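Local coordinates for protein 4-dehydrase (Streptomyces venezuelae, PDB 2PO3) that takes part in desosamine biosynthesis, probably as a pyridoxal-phosphate-dependent aminotransferase that transfers an amino group to a TDP-linked sugar, at residues L224-F227 against G228-L231; E302-E305 against A306-G309; T351-L354 against A355-L359. One frame throughout, in Å; residues are numbered along the deposited sequence.

Interaction 1: residues L224-F227 against G228-L231; sequences LHNF and GFDL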
loop_
_atom_site.group_PDB
_atom_site.type_symbol
_atom_site.label_atom_id
_atom_site.label_comp_id
_atom_site.label_asym_id
_atom_site.label_seq_id
_atom_site.Cartn_x
_atom_site.Cartn_y
_atom_site.Cartn_z
ATOM N N LEU A 224 -4.851 -11.696 5.764
ATOM C CA LEU A 224 -3.541 -11.078 5.959
ATOM C C LEU A 224 -3.477 -9.624 5.458
ATOM O O LEU A 224 -2.685 -8.811 5.937
ATOM C CB LEU A 224 -2.439 -11.908 5.257
ATOM C CG LEU A 224 -2.075 -13.226 5.931
ATOM C CD1 LEU A 224 -1.124 -14.023 5.041
ATOM C CD2 LEU A 224 -1.448 -13.001 7.308
ATOM N N HIS A 225 -4.300 -9.288 4.470
ATOM C CA HIS A 225 -4.255 -7.937 3.955
ATOM C C HIS A 225 -4.934 -6.962 4.875
ATOM O O HIS A 225 -4.895 -5.745 4.679
ATOM C CB HIS A 225 -4.623 -7.828 2.468
ATOM C CG HIS A 225 -5.985 -7.283 2.148
ATOM N ND1 HIS A 225 -7.126 -7.665 2.843
ATOM C CD2 HIS A 225 -6.373 -6.407 1.171
ATOM C CE1 HIS A 225 -8.168 -7.010 2.312
ATOM N NE2 HIS A 225 -7.744 -6.258 1.306
ATOM N N ASN A 226 -5.531 -7.556 5.906
ATOM C CA ASN A 226 -6.245 -6.806 6.939
ATOM C C ASN A 226 -5.822 -7.176 8.359
ATOM O O ASN A 226 -6.598 -7.673 9.184
ATOM C CB ASN A 226 -7.786 -6.748 6.794
ATOM C CG ASN A 226 -8.532 -5.940 7.854
ATOM O OD1 ASN A 226 -8.253 -4.751 8.110
ATOM N ND2 ASN A 226 -9.545 -6.578 8.435
ATOM N N PHE A 227 -4.551 -6.933 8.619
ATOM C CA PHE A 227 -3.941 -7.158 9.915
ATOM C C PHE A 227 -3.967 -8.575 10.432
ATOM O O PHE A 227 -3.635 -8.791 11.591
ATOM C CB PHE A 227 -4.483 -6.110 10.909
ATOM C CG PHE A 227 -4.305 -4.705 10.349
ATOM C CD1 PHE A 227 -5.378 -3.974 9.832
ATOM C CD2 PHE A 227 -3.041 -4.110 10.327
ATOM C CE1 PHE A 227 -5.189 -2.688 9.313
ATOM C CE2 PHE A 227 -2.844 -2.825 9.815
ATOM C CZ PHE A 227 -3.921 -2.106 9.300
ATOM N N GLY A 228 -4.325 -9.520 9.558
ATOM C CA GLY A 228 -4.389 -10.917 9.919
ATOM C C GLY A 228 -5.704 -11.173 10.641
ATOM O O GLY A 228 -5.939 -12.245 11.203
ATOM N N PHE A 229 -6.574 -10.174 10.633
ATOM C CA PHE A 229 -7.850 -10.362 11.317
ATOM C C PHE A 229 -8.725 -11.359 10.624
ATOM O O PHE A 229 -8.869 -11.355 9.389
ATOM C CB PHE A 229 -8.708 -9.111 11.573
ATOM C CG PHE A 229 -8.002 -8.078 12.408
ATOM C CD1 PHE A 229 -8.250 -6.716 12.201
ATOM C CD2 PHE A 229 -7.085 -8.474 13.388
ATOM C CE1 PHE A 229 -7.603 -5.746 12.971
ATOM C CE2 PHE A 229 -6.425 -7.522 14.166
ATOM C CZ PHE A 229 -6.693 -6.168 13.941
ATOM N N ASP A 230 -9.311 -12.160 11.511
ATOM C CA ASP A 230 -10.244 -13.232 11.207
ATOM C C ASP A 230 -9.609 -14.442 10.529
ATOM O O ASP A 230 -10.182 -15.100 9.650
ATOM C CB ASP A 230 -11.575 -12.729 10.603
ATOM C CG ASP A 230 -12.215 -11.703 11.520
ATOM O OD1 ASP A 230 -12.637 -11.976 12.634
ATOM O OD2 ASP A 230 -12.181 -10.476 11.037
ATOM N N LEU A 231 -8.381 -14.722 10.955
ATOM C CA LEU A 231 -7.646 -15.838 10.398
ATOM C C LEU A 231 -7.348 -16.855 11.496
ATOM O O LEU A 231 -6.407 -16.718 12.309
ATOM C CB LEU A 231 -6.383 -15.415 9.609
ATOM C CG LEU A 231 -5.535 -16.626 9.216
ATOM C CD1 LEU A 231 -6.417 -17.727 8.622
ATOM C CD2 LEU A 231 -4.450 -16.203 8.239
#

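Interaction 2: residues E302-E305 against A306-G309; sequences EIDE and ATTG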
loop_
_atom_site.group_PDB
_atom_site.type_symbol
_atom_site.label_atom_id
_atom_site.label_comp_id
_atom_site.label_asym_id
_atom_site.label_seq_id
_atom_site.Cartn_x
_atom_site.Cartn_y
_atom_site.Cartn_z
ATOM N N GLU A 302 12.817 -4.058 -31.024
ATOM C CA GLU A 302 14.130 -4.449 -30.658
ATOM C C GLU A 302 14.988 -3.730 -31.653
ATOM O O GLU A 302 14.698 -3.755 -32.844
ATOM C CB GLU A 302 14.346 -5.931 -30.873
ATOM C CG GLU A 302 13.596 -6.694 -29.793
ATOM C CD GLU A 302 13.757 -8.171 -29.980
ATOM O OE1 GLU A 302 12.828 -8.948 -30.143
ATOM O OE2 GLU A 302 15.007 -8.516 -29.959
ATOM N N ILE A 303 16.024 -3.099 -31.128
ATOM C CA ILE A 303 17.018 -2.369 -31.884
ATOM C C ILE A 303 18.308 -3.237 -31.969
ATOM O O ILE A 303 18.934 -3.503 -30.932
ATOM C CB ILE A 303 17.377 -1.058 -31.178
ATOM C CG1 ILE A 303 16.156 -0.150 -31.112
ATOM C CG2 ILE A 303 18.518 -0.357 -31.946
ATOM C CD1 ILE A 303 15.423 -0.228 -32.430
ATOM N N ASP A 304 18.710 -3.683 -33.164
ATOM C CA ASP A 304 19.932 -4.487 -33.345
ATOM C C ASP A 304 21.120 -3.561 -33.622
ATOM O O ASP A 304 21.288 -3.091 -34.742
ATOM C CB ASP A 304 19.824 -5.442 -34.545
ATOM C CG ASP A 304 20.849 -6.553 -34.541
ATOM O OD1 ASP A 304 20.550 -7.681 -34.867
ATOM O OD2 ASP A 304 22.049 -6.211 -34.104
ATOM N N GLU A 305 21.949 -3.267 -32.622
ATOM C CA GLU A 305 23.067 -2.371 -32.847
ATOM C C GLU A 305 24.016 -2.725 -34.000
ATOM O O GLU A 305 24.596 -1.850 -34.620
ATOM C CB GLU A 305 23.807 -2.023 -31.561
ATOM C CG GLU A 305 25.119 -1.257 -31.797
ATOM C CD GLU A 305 25.835 -1.077 -30.485
ATOM O OE1 GLU A 305 26.171 -1.995 -29.742
ATOM O OE2 GLU A 305 25.967 0.182 -30.176
ATOM N N ALA A 306 24.180 -4.002 -34.298
ATOM C CA ALA A 306 25.065 -4.344 -35.388
ATOM C C ALA A 306 24.555 -3.870 -36.747
ATOM O O ALA A 306 25.288 -3.289 -37.550
ATOM C CB ALA A 306 25.273 -5.844 -35.386
ATOM N N THR A 307 23.282 -4.158 -36.994
ATOM C CA THR A 307 22.588 -3.829 -38.212
ATOM C C THR A 307 22.451 -2.321 -38.355
ATOM O O THR A 307 22.771 -1.746 -39.377
ATOM C CB THR A 307 21.186 -4.511 -38.180
ATOM O OG1 THR A 307 21.264 -5.908 -38.087
ATOM C CG2 THR A 307 20.317 -4.133 -39.364
ATOM N N THR A 308 21.972 -1.656 -37.307
ATOM C CA THR A 308 21.770 -0.220 -37.336
ATOM C C THR A 308 22.995 0.643 -37.074
ATOM O O THR A 308 23.039 1.772 -37.528
ATOM C CB THR A 308 20.724 0.171 -36.279
ATOM O OG1 THR A 308 21.277 0.008 -34.988
ATOM C CG2 THR A 308 19.487 -0.702 -36.384
ATOM N N GLY A 309 23.967 0.153 -36.305
ATOM C CA GLY A 309 25.109 0.994 -36.030
ATOM C C GLY A 309 24.802 2.006 -34.935
ATOM O O GLY A 309 25.545 2.942 -34.699
#

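Interaction 3: residues T351-L354 against A355-L359; sequences TERL and AARVL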
loop_
_atom_site.group_PDB
_atom_site.type_symbol
_atom_site.label_atom_id
_atom_site.label_comp_id
_atom_site.label_asym_id
_atom_site.label_seq_id
_atom_site.Cartn_x
_atom_site.Cartn_y
_atom_site.Cartn_z
ATOM N N THR A 351 18.583 -13.274 -21.576
ATOM C CA THR A 351 18.092 -12.155 -20.846
ATOM C C THR A 351 18.979 -10.965 -21.147
ATOM O O THR A 351 18.558 -9.867 -21.500
ATOM C CB THR A 351 18.215 -12.474 -19.353
ATOM O OG1 THR A 351 17.252 -13.469 -19.053
ATOM C CG2 THR A 351 18.045 -11.219 -18.479
ATOM N N GLU A 352 20.258 -11.169 -21.009
ATOM C CA GLU A 352 21.091 -10.012 -21.262
ATOM C C GLU A 352 21.021 -9.479 -22.668
ATOM O O GLU A 352 21.134 -8.294 -22.922
ATOM C CB GLU A 352 22.543 -10.307 -20.870
ATOM C CG GLU A 352 22.598 -10.936 -19.474
ATOM C CD GLU A 352 23.973 -11.002 -18.885
ATOM O OE1 GLU A 352 24.186 -11.016 -17.698
ATOM O OE2 GLU A 352 24.931 -10.986 -19.771
ATOM N N ARG A 353 20.835 -10.361 -23.615
ATOM C CA ARG A 353 20.780 -9.897 -24.974
ATOM C C ARG A 353 19.500 -9.140 -25.293
ATOM O O ARG A 353 19.494 -8.140 -26.021
ATOM C CB ARG A 353 21.012 -11.095 -25.889
ATOM C CG ARG A 353 21.047 -10.803 -27.367
ATOM C CD ARG A 353 20.908 -12.104 -28.163
ATOM N NE ARG A 353 20.504 -11.926 -29.566
ATOM C CZ ARG A 353 19.261 -11.658 -29.959
ATOM N NH1 ARG A 353 18.250 -11.514 -29.088
ATOM N NH2 ARG A 353 19.031 -11.528 -31.264
ATOM N N LEU A 354 18.395 -9.615 -24.757
ATOM C CA LEU A 354 17.117 -8.960 -25.022
ATOM C C LEU A 354 17.062 -7.638 -24.300
ATOM O O LEU A 354 16.626 -6.609 -24.816
ATOM C CB LEU A 354 15.980 -9.866 -24.499
ATOM C CG LEU A 354 14.529 -9.432 -24.771
ATOM C CD1 LEU A 354 14.341 -9.142 -26.255
ATOM C CD2 LEU A 354 13.603 -10.578 -24.405
ATOM N N ALA A 355 17.524 -7.668 -23.071
ATOM C CA ALA A 355 17.497 -6.453 -22.274
ATOM C C ALA A 355 18.182 -5.328 -22.932
ATOM O O ALA A 355 17.828 -4.170 -22.713
ATOM C CB ALA A 355 18.116 -6.603 -20.919
ATOM N N ALA A 356 19.171 -5.647 -23.733
ATOM C CA ALA A 356 19.885 -4.564 -24.406
ATOM C C ALA A 356 19.244 -4.062 -25.671
ATOM O O ALA A 356 19.656 -3.009 -26.165
ATOM C CB ALA A 356 21.294 -4.963 -24.805
ATOM N N ARG A 357 18.281 -4.811 -26.219
ATOM C CA ARG A 357 17.639 -4.381 -27.478
ATOM C C ARG A 357 16.279 -3.677 -27.401
ATOM O O ARG A 357 15.913 -2.907 -28.297
ATOM C CB ARG A 357 17.490 -5.593 -28.392
ATOM C CG ARG A 357 18.763 -6.424 -28.370
ATOM C CD ARG A 357 18.549 -7.867 -28.764
ATOM N NE ARG A 357 17.632 -8.020 -29.885
ATOM C CZ ARG A 357 18.000 -7.971 -31.174
ATOM N NH1 ARG A 357 19.261 -7.786 -31.537
ATOM N NH2 ARG A 357 17.096 -8.132 -32.148
ATOM N N VAL A 358 15.528 -3.968 -26.332
ATOM C CA VAL A 358 14.177 -3.461 -26.093
ATOM C C VAL A 358 13.932 -1.985 -25.853
ATOM O O VAL A 358 14.636 -1.318 -25.083
ATOM C CB VAL A 358 13.392 -4.367 -25.136
ATOM C CG1 VAL A 358 13.455 -5.807 -25.658
ATOM C CG2 VAL A 358 13.914 -4.307 -23.691
ATOM N N LEU A 359 12.882 -1.491 -26.521
ATOM C CA LEU A 359 12.485 -0.098 -26.383
ATOM C C LEU A 359 10.974 -0.025 -26.421
ATOM O O LEU A 359 10.344 -0.537 -27.364
ATOM C CB LEU A 359 13.073 0.817 -27.484
ATOM C CG LEU A 359 12.754 2.259 -27.131
ATOM C CD1 LEU A 359 13.463 2.663 -25.859
ATOM C CD2 LEU A 359 13.221 3.186 -28.219
#

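Interaction 1: residues L224-F227 against G228-L231
Asn-226 and Phe-229 close a type I' beta turn just after helix 215-225, with Phe-227 and Gly-228 both at positive phi in its corners and the chain then running into a type II turn from Gly-228 to Leu-231. Phe-229 N donates to Asn-226 O at 2.9 Å, with an N-H...O angle of 160°. Gly-228 suits its corner, because a CB there would run into the carbonyl oxygen of Phe-227. The turn presents two aromatic side chains to a pocket that holds the external aldimine, beside the second subunit, whose Phe-100 meets the Phe-227 ring edge-to-face. The two rings of the turn lie at an oblique 44°. The side chains meet most closely where Phe-227 CB sits over one face of the Phe-229 ring, a CH-pi contact. With CG beside its backbone N (chi1 -59°), Phe-229 brings its ring back over the turn. An alanine here would remove the ring, and Phe-227 CB would probably lose its aromatic cover and the bound aldimine a contact. Leu-224 CG and Leu-231 CD2 approach to 4.5 Å. Near the start of the turn, the Asn-226 amide stands almost perpendicular to the Phe-229 ring, and its ND2 lies 4.0 Å from Phe-229 CD1.

Interaction 2: residues E302-E305 against A306-G309
This is a local helix-capping contact in which Asp-304, directly after strand 299-303, serves as N-cap of the short helix 305-308 at the C-terminal end of the central strand of the three-stranded antiparallel sheet. Its carboxylate turns back over the first turn, with CG anti to the backbone N (chi1 -163°), and OD2 accepts from Ala-306 N at 3.1 Å. That bond is bent, 138° at the hydrogen, and reaches OD2 on its anti side, somewhat out of the carboxylate plane. Thr-307 crosses the aspartate at about a right angle, its OG1 3.6 Å from Asp-304 CG. The main-chain oxygen of Asp-304 receives Thr-308 N at 3.0 Å in an almost straight bond. Thr-308 OG1, placed between its own backbone N and carbonyl carbon (chi1 70°), comes within 3.1 Å of the same Asp-304 O and is also hydrogen-bonded to Ile-310 N. Ile-303 CG2 comes to 4.1 Å from Thr-308 OG1. The turn closes as Gly-309 N donates to Glu-305 O at 2.7 Å, and Gly-309 then leaves the helix with positive phi, where a CB would be jammed against Thr-308 O. Both oxygen types of Asp-304 thus serve one end of the helix, carboxylate and carbonyl gripping separate N-H groups, and the negative charge placed there would probably be favourable beside the N-H groups at the helix start.

Interaction 3: residues T351-L354 against A355-L359
Arg-353 lays its guanidinium flat on that of Arg-357, one turn further along, with centres 4.1 Å apart and planes inclined by 20°. Arg-353 NH2 stands over the middle of the Arg-357 group, 3.7 Å from Arg-357 CZ, while Arg-357 CD lies over the other guanidinium toward its rim. The two chains get there differently: Arg-353 runs extended from CG to NE, whereas Arg-357 is bent at chi3 (41°), which turns its guanidinium onto its neighbour. Like charges are close here, but Arg-357 NE is salt-bridged to Glu-302, and that carboxylate probably offsets part of the cost of the pairing. On another side of the chain, Leu-354 CD1 packs against Val-358 CG1 at 3.5 Å, the two side chains meeting at a slant. The backbone oxygen of Leu-354 takes two bonds, from Arg-357 N at 2.8 Å, well above the carbonyl plane, and from Val-358 N at 3.2 Å, nearly in line with the C=O bond. One turn earlier Ala-355 N donates to Thr-351 O, whereas both bonds of Ala-356 N, to Glu-352 O and Arg-353 O, are long and weak. Arg-312 NH1 also bonds the carbonyl oxygens of Ala-355 and Val-358. The result is a compact passage from helix 349-355 into strand 358-361, outermost in the three-stranded antiparallel sheet of this chain, in an enzyme whose family has the fold type I architecture of pyridoxal-phosphate enzymes.

In the fold
Interactions 2 and 3 form one neighbourhood, their centres about 11 Å apart, because strands 299-303 and 358-361 are neighbours in the antiparallel sheet. Glu-302 OE2 meets Arg-357 NE at 2.7 Å in a salt bridge, and Ile-303 N probably bonds Arg-357 O at 2.8 Å; a long, weak ion pair joins Asp-304 to the same arginine. Interaction 1 lies across the chain's centre, about 52 and 41 Å (centre to centre) from interactions 2 and 3. Its Phe-227 and Phe-229 belong to a pocket of the external aldimine of pyridoxal phosphate and the TDP-sugar, the Phe-229 side chain lying about 4 Å from a bound copy; that of Val-358 is about 11 Å from a bound copy.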